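PDB 3TEV: glycosyl hyrolase, family 3, which probably hydrolyses the glycosidic bonds of O-glycosyl compounds. Local coordinates for residues N114-R119 against G167-V173; D105-E111 against R159-A164. All coordinates share one frame; numbering follows the deposited sequence. Where two conformers were deposited one is given.

Contact 1: residues N114-R119 against G167-V173; sequences NAALAR and GHTREGV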
loop_
_atom_site.group_PDB
_atom_site.type_symbol
_atom_site.label_atom_id
_atom_site.label_comp_id
_atom_site.label_asym_id
_atom_site.label_seq_id
_atom_site.Cartn_x
_atom_site.Cartn_y
_atom_site.Cartn_z
ATOM N N ASN A 114 10.693 -11.440 -10.110
ATOM C CA ASN A 114 9.810 -10.288 -9.994
ATOM C C ASN A 114 9.580 -9.593 -11.344
ATOM O O ASN A 114 8.474 -9.100 -11.627
ATOM C CB ASN A 114 10.321 -9.342 -8.899
ATOM C CG ASN A 114 9.960 -9.844 -7.499
ATOM O OD1 ASN A 114 8.876 -9.552 -6.990
ATOM N ND2 ASN A 114 10.854 -10.622 -6.883
ATOM N N ALA A 115 10.611 -9.589 -12.187
ATOM C CA ALA A 115 10.475 -9.026 -13.519
ATOM C C ALA A 115 9.453 -9.814 -14.314
ATOM O O ALA A 115 8.615 -9.211 -14.985
ATOM C CB ALA A 115 11.798 -8.984 -14.239
ATOM N N ALA A 116 9.497 -11.149 -14.224
ATOM C CA ALA A 116 8.511 -11.994 -14.929
ATOM C C ALA A 116 7.101 -11.805 -14.385
ATOM O O ALA A 116 6.143 -11.794 -15.135
ATOM C CB ALA A 116 8.883 -13.436 -14.853
ATOM N N LEU A 117 6.977 -11.673 -13.073
ATOM C CA LEU A 117 5.685 -11.437 -12.481
ATOM C C LEU A 117 5.135 -10.088 -12.967
ATOM O O LEU A 117 3.965 -9.971 -13.331
ATOM C CB LEU A 117 5.783 -11.498 -10.954
ATOM C CG LEU A 117 4.599 -10.929 -10.163
ATOM C CD1 LEU A 117 3.236 -11.612 -10.542
ATOM C CD2 LEU A 117 4.883 -11.004 -8.647
ATOM N N ALA A 118 5.994 -9.079 -12.995
ATOM C CA ALA A 118 5.570 -7.740 -13.426
ATOM C C ALA A 118 5.133 -7.719 -14.906
ATOM O O ALA A 118 4.150 -7.042 -15.252
ATOM C CB ALA A 118 6.652 -6.703 -13.138
ATOM N N ARG A 119 5.827 -8.482 -15.756
ATOM C CA ARG A 119 5.473 -8.600 -17.178
ATOM C C ARG A 119 4.096 -9.217 -17.360
ATOM O O ARG A 119 3.347 -8.805 -18.250
ATOM C CB ARG A 119 6.491 -9.445 -17.973
ATOM C CG ARG A 119 7.801 -8.746 -18.279
ATOM C CD ARG A 119 8.657 -9.516 -19.291
ATOM N NE ARG A 119 9.078 -10.830 -18.794
ATOM C CZ ARG A 119 10.164 -11.056 -18.051
ATOM N NH1 ARG A 119 10.967 -10.061 -17.695
ATOM N NH2 ARG A 119 10.457 -12.294 -17.676
ATOM N N GLY A 167 12.932 -5.295 -10.378
ATOM C CA GLY A 167 12.212 -6.144 -11.319
ATOM C C GLY A 167 10.854 -5.582 -11.714
ATOM O O GLY A 167 10.430 -5.758 -12.852
ATOM N N HIS A 168 10.169 -4.907 -10.787
ATOM C CA HIS A 168 8.878 -4.298 -11.093
ATOM C C HIS A 168 9.072 -3.000 -11.869
ATOM O O HIS A 168 8.496 -2.795 -12.925
ATOM C CB HIS A 168 8.078 -4.048 -9.808
ATOM C CG HIS A 168 7.357 -5.257 -9.316
ATOM N ND1 HIS A 168 7.960 -6.210 -8.526
ATOM C CD2 HIS A 168 6.095 -5.693 -9.541
ATOM C CE1 HIS A 168 7.094 -7.177 -8.270
ATOM N NE2 HIS A 168 5.954 -6.888 -8.878
ATOM N N THR A 169 9.895 -2.131 -11.311
ATOM C CA THR A 169 10.193 -0.825 -11.855
ATOM C C THR A 169 10.639 -0.904 -13.310
ATOM O O THR A 169 10.104 -0.192 -14.170
ATOM C CB THR A 169 11.249 -0.153 -10.962
ATOM O OG1 THR A 169 10.602 0.305 -9.766
ATOM C CG2 THR A 169 11.859 1.033 -11.635
ATOM N N ARG A 170 11.587 -1.794 -13.602
ATOM C CA ARG A 170 12.073 -1.911 -14.974
ATOM C C ARG A 170 11.031 -2.492 -15.947
ATOM O O ARG A 170 11.177 -2.340 -17.159
ATOM C CB ARG A 170 13.412 -2.667 -15.042
ATOM C CG ARG A 170 13.348 -4.171 -14.787
ATOM C CD ARG A 170 14.784 -4.707 -14.810
ATOM N NE ARG A 170 15.015 -6.140 -14.602
ATOM C CZ ARG A 170 14.771 -7.101 -15.501
ATOM N NH1 ARG A 170 14.158 -6.796 -16.657
ATOM N NH2 ARG A 170 15.109 -8.382 -15.231
ATOM N N GLU A 171 9.987 -3.142 -15.419
ATOM C CA GLU A 171 8.920 -3.669 -16.265
ATOM C C GLU A 171 7.676 -2.762 -16.306
ATOM O O GLU A 171 6.639 -3.143 -16.860
ATOM C CB GLU A 171 8.547 -5.113 -15.892
ATOM C CG GLU A 171 9.687 -6.174 -16.069
ATOM C CD GLU A 171 10.172 -6.393 -17.514
ATOM O OE1 GLU A 171 9.644 -5.769 -18.463
ATOM O OE2 GLU A 171 11.112 -7.206 -17.710
ATOM N N GLY A 172 7.769 -1.564 -15.736
ATOM C CA GLY A 172 6.629 -0.647 -15.742
ATOM C C GLY A 172 5.478 -0.958 -14.787
ATOM O O GLY A 172 4.350 -0.571 -15.057
ATOM N N VAL A 173 5.747 -1.644 -13.676
ATOM C CA VAL A 173 4.748 -1.849 -12.635
ATOM C C VAL A 173 5.285 -1.191 -11.362
ATOM O O VAL A 173 6.460 -1.406 -10.993
ATOM C CB VAL A 173 4.485 -3.365 -12.374
ATOM C CG1 VAL A 173 3.603 -3.579 -11.146
ATOM C CG2 VAL A 173 3.868 -4.040 -13.589
HETATM O O HOH W 1 13.958 -10.610 -16.921
#
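The carboxylate of E171 meets R119 because two bends fold its chain, CG set beside its own backbone N (chi1 -63°) and a second turn at chi2 (-64°). R119 bends at chi3 and brings NH1 back toward the same carboxylate. The resulting salt bridge runs from R119 NH1 to E171 OE2 at 2.9 Å. The oxygen lies almost in the guanidinium plane, but the nitrogen approaches it from above the carboxylate plane. The two flat groups stand 80° apart. R119 CG packs alongside E171 CD, 3.4 Å away.

E171 OE2 also pairs with R170 NH1 at 3.2 Å. The R170 guanidinium lays one face over the methyl of A115, with NH2 3.5 Å from A115 CB. One water accepts from both R119 NH1 and R170 NH2. R170 also forms salt bridges with E111 and D112, further back along helix 107-124.

Between the helices the packing is close. A115 CA donates a CA-H...O contact to G167 O at 3.3 Å, and no side chain at G167 stands between the backbones. A118 CB rests against E171 CB, the H168 ring and V173 CG2. N114 OD1 sits at the ring edge of H168, 3.2 Å from CE1, while N114 ND2 is hydrogen-bonded to T110 O one turn earlier. Both ring nitrogens have partners elsewhere, ND1 with A164 O and NE2 with N129.

Helix 154-169 ends here in a Schellman motif with G172 as C-prime residue, with bonds from V173 N to H168 O and from G172 N to T169 O. Strand 174-180 follows. E171 OE2 is shared by both arginines, and their positive charges would be expected to stabilise the carboxylate in its ionised form; this charge pairing lies beside a helix interface built of A115, A118 and G167.

Contact 2: residues D105-E111 against R159-A164; sequences DDQQLTE and RHGRAA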
loop_
_atom_site.group_PDB
_atom_site.type_symbol
_atom_site.label_atom_id
_atom_site.label_comp_id
_atom_site.label_asym_id
_atom_site.label_seq_id
_atom_site.Cartn_x
_atom_site.Cartn_y
_atom_site.Cartn_z
ATOM N N ASP A 105 19.583 -16.953 -2.216
ATOM C CA ASP A 105 20.380 -15.739 -2.080
ATOM C C ASP A 105 21.084 -15.317 -3.359
ATOM O O ASP A 105 22.192 -14.803 -3.329
ATOM C CB ASP A 105 21.358 -15.814 -0.897
ATOM C CG ASP A 105 21.845 -14.437 -0.450
ATOM O OD1 ASP A 105 21.100 -13.447 -0.625
ATOM O OD2 ASP A 105 22.970 -14.337 0.078
ATOM N N ASP A 106 20.412 -15.518 -4.478
ATOM C CA ASP A 106 20.864 -14.966 -5.738
ATOM C C ASP A 106 19.997 -13.737 -6.026
ATOM O O ASP A 106 18.843 -13.851 -6.440
ATOM C CB ASP A 106 20.795 -16.030 -6.853
ATOM C CG ASP A 106 21.241 -15.503 -8.209
ATOM O OD1 ASP A 106 21.397 -14.275 -8.379
ATOM O OD2 ASP A 106 21.441 -16.328 -9.125
ATOM N N GLN A 107 20.576 -12.568 -5.777
ATOM C CA GLN A 107 19.927 -11.277 -5.969
ATOM C C GLN A 107 19.358 -11.170 -7.376
ATOM O O GLN A 107 18.206 -10.780 -7.553
ATOM C CB GLN A 107 20.919 -10.142 -5.665
ATOM C CG GLN A 107 20.566 -8.782 -6.233
ATOM C CD GLN A 107 21.212 -7.631 -5.451
ATOM O OE1 GLN A 107 22.448 -7.567 -5.335
ATOM N NE2 GLN A 107 20.376 -6.712 -4.910
ATOM N N GLN A 108 20.158 -11.560 -8.367
ATOM C CA GLN A 108 19.726 -11.511 -9.765
ATOM C C GLN A 108 18.522 -12.429 -10.051
ATOM O O GLN A 108 17.650 -12.061 -10.820
ATOM C CB GLN A 108 20.901 -11.806 -10.709
ATOM C CG GLN A 108 20.583 -11.672 -12.198
ATOM C CD GLN A 108 20.331 -10.230 -12.634
ATOM O OE1 GLN A 108 21.188 -9.360 -12.451
ATOM N NE2 GLN A 108 19.156 -9.977 -13.227
ATOM N N LEU A 109 18.471 -13.611 -9.438
ATOM C CA LEU A 109 17.293 -14.469 -9.557
ATOM C C LEU A 109 16.026 -13.771 -9.020
ATOM O O LEU A 109 14.965 -13.761 -9.669
ATOM C CB LEU A 109 17.514 -15.793 -8.825
ATOM C CG LEU A 109 16.306 -16.732 -8.666
ATOM C CD1 LEU A 109 15.731 -17.176 -10.012
ATOM C CD2 LEU A 109 16.700 -17.951 -7.820
ATOM N N THR A 110 16.147 -13.179 -7.838
ATOM C CA THR A 110 15.035 -12.499 -7.211
ATOM C C THR A 110 14.514 -11.416 -8.133
ATOM O O THR A 110 13.313 -11.322 -8.356
ATOM C CB THR A 110 15.447 -11.916 -5.856
ATOM O OG1 THR A 110 15.894 -12.982 -5.017
ATOM C CG2 THR A 110 14.271 -11.151 -5.168
ATOM N N GLU A 111 15.417 -10.611 -8.680
ATOM C CA GLU A 111 15.013 -9.565 -9.618
ATOM C C GLU A 111 14.262 -10.154 -10.817
ATOM O O GLU A 111 13.188 -9.681 -11.165
ATOM C CB GLU A 111 16.216 -8.746 -10.086
ATOM C CG GLU A 111 15.821 -7.633 -11.037
ATOM C CD GLU A 111 16.968 -6.705 -11.438
ATOM O OE1 GLU A 111 17.985 -6.566 -10.721
ATOM O OE2 GLU A 111 16.828 -6.075 -12.499
ATOM N N ARG A 159 18.821 -6.595 0.501
ATOM C CA ARG A 159 19.362 -7.054 -0.780
ATOM C C ARG A 159 18.293 -7.657 -1.707
ATOM O O ARG A 159 18.278 -7.367 -2.910
ATOM C CB ARG A 159 20.562 -8.016 -0.590
ATOM C CG ARG A 159 21.915 -7.291 -0.533
ATOM C CD ARG A 159 23.115 -8.230 -0.319
ATOM N NE ARG A 159 23.343 -9.138 -1.444
ATOM C CZ ARG A 159 22.806 -10.393 -1.514
ATOM N NH1 ARG A 159 22.012 -10.879 -0.513
ATOM N NH2 ARG A 159 23.074 -11.157 -2.570
ATOM N N HIS A 160 17.401 -8.483 -1.161
ATOM C CA HIS A 160 16.349 -9.055 -1.996
ATOM C C HIS A 160 15.188 -8.095 -2.240
ATOM O O HIS A 160 14.554 -8.139 -3.302
ATOM C CB HIS A 160 15.921 -10.415 -1.465
ATOM C CG HIS A 160 16.984 -11.444 -1.621
ATOM N ND1 HIS A 160 17.227 -12.073 -2.823
ATOM C CD2 HIS A 160 17.925 -11.898 -0.758
ATOM C CE1 HIS A 160 18.248 -12.904 -2.681
ATOM N NE2 HIS A 160 18.690 -12.814 -1.438
ATOM N N GLY A 161 14.941 -7.202 -1.280
ATOM C CA GLY A 161 13.961 -6.131 -1.467
ATOM C C GLY A 161 14.329 -5.256 -2.655
ATOM O O GLY A 161 13.473 -4.902 -3.459
ATOM N N ARG A 162 15.611 -4.927 -2.767
ATOM C CA ARG A 162 16.132 -4.105 -3.875
ATOM C C ARG A 162 15.846 -4.770 -5.221
ATOM O O ARG A 162 15.410 -4.109 -6.184
ATOM C CB ARG A 162 17.651 -3.872 -3.725
ATOM C CG ARG A 162 18.234 -2.846 -4.725
ATOM C CD ARG A 162 19.761 -2.664 -4.654
ATOM N NE ARG A 162 20.271 -2.540 -3.283
ATOM C CZ ARG A 162 20.403 -1.400 -2.597
ATOM N NH1 ARG A 162 20.054 -0.224 -3.137
ATOM N NH2 ARG A 162 20.885 -1.437 -1.354
ATOM N N ALA A 163 16.085 -6.077 -5.269
ATOM C CA ALA A 163 15.882 -6.868 -6.487
ATOM C C ALA A 163 14.408 -6.896 -6.898
ATOM O O ALA A 163 14.079 -6.758 -8.074
ATOM C CB ALA A 163 16.406 -8.287 -6.284
ATOM N N ALA A 164 13.529 -7.074 -5.915
ATOM C CA ALA A 164 12.084 -7.116 -6.147
ATOM C C ALA A 164 11.559 -5.785 -6.677
ATOM O O ALA A 164 10.753 -5.757 -7.622
ATOM C CB ALA A 164 11.363 -7.511 -4.870
#
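This is a polar helix-helix contact between the start of helix 107-124 and the middle of helix 154-169, with H160 bonded to both D105 and T110. The short helical segments run in roughly the same direction, 36° apart, with axes 7.9 Å apart at closest approach. D105 precedes the first helix in the connection from helix 98-104. H160 NE2 donates to the anti lone pair of D105 OD1 at 2.6 Å, with OD1 18° out of the ring plane. In the conformer given for R159, one of two and so less certain, NH1 takes the syn lone pair of the same oxygen in a nearly straight salt bridge of 2.7 Å.

The other ring nitrogen of H160, ND1, is hydrogen-bonded to T110 OG1 at 2.7 Å. Both nitrogens are thus used by the one opposing segment, which should fix the rotation of the ring. T110 places OG1 beside its own backbone N (chi1 -59°), and this leaves CG2 to pack on A163 CB.

Both helices belong to the TIM-barrel-type domain of family 3, and they flank strand 128-129 in the chain. D106 is the N-cap of helix 107-124, with OD1 accepting from L109 N.

Further along, the small side chain of A163 is consistent with the close approach of the backbones, the CA atoms of E111 and A163 lying 4.2 Å apart. A163 CB lies 3.3 Å from Q107 O. E111 CA makes a CA-H...O contact of 3.3 Å with A163 O, and E111 OE2 pairs with R170.

In the fold
From the N terminus, the chain leaves helix 98-104, passes D105 and enters helix 107-124. It continues through strand 128-129 and a long connection into helix 154-169, then turns into strand 174-180. Contact 2 joins the start of the first long helix to the middle of the second. Contact 1 joins the middle of the first to the end of the second. Each closes a loop of 47 residues. The loops cross rather than nest, as expected for two helices running in similar directions. The centres lie about 12 Å apart, and packing of N114 against A164 and of G167 against E111 connects them. Together they pair neighbouring helices beside the parallel sheet.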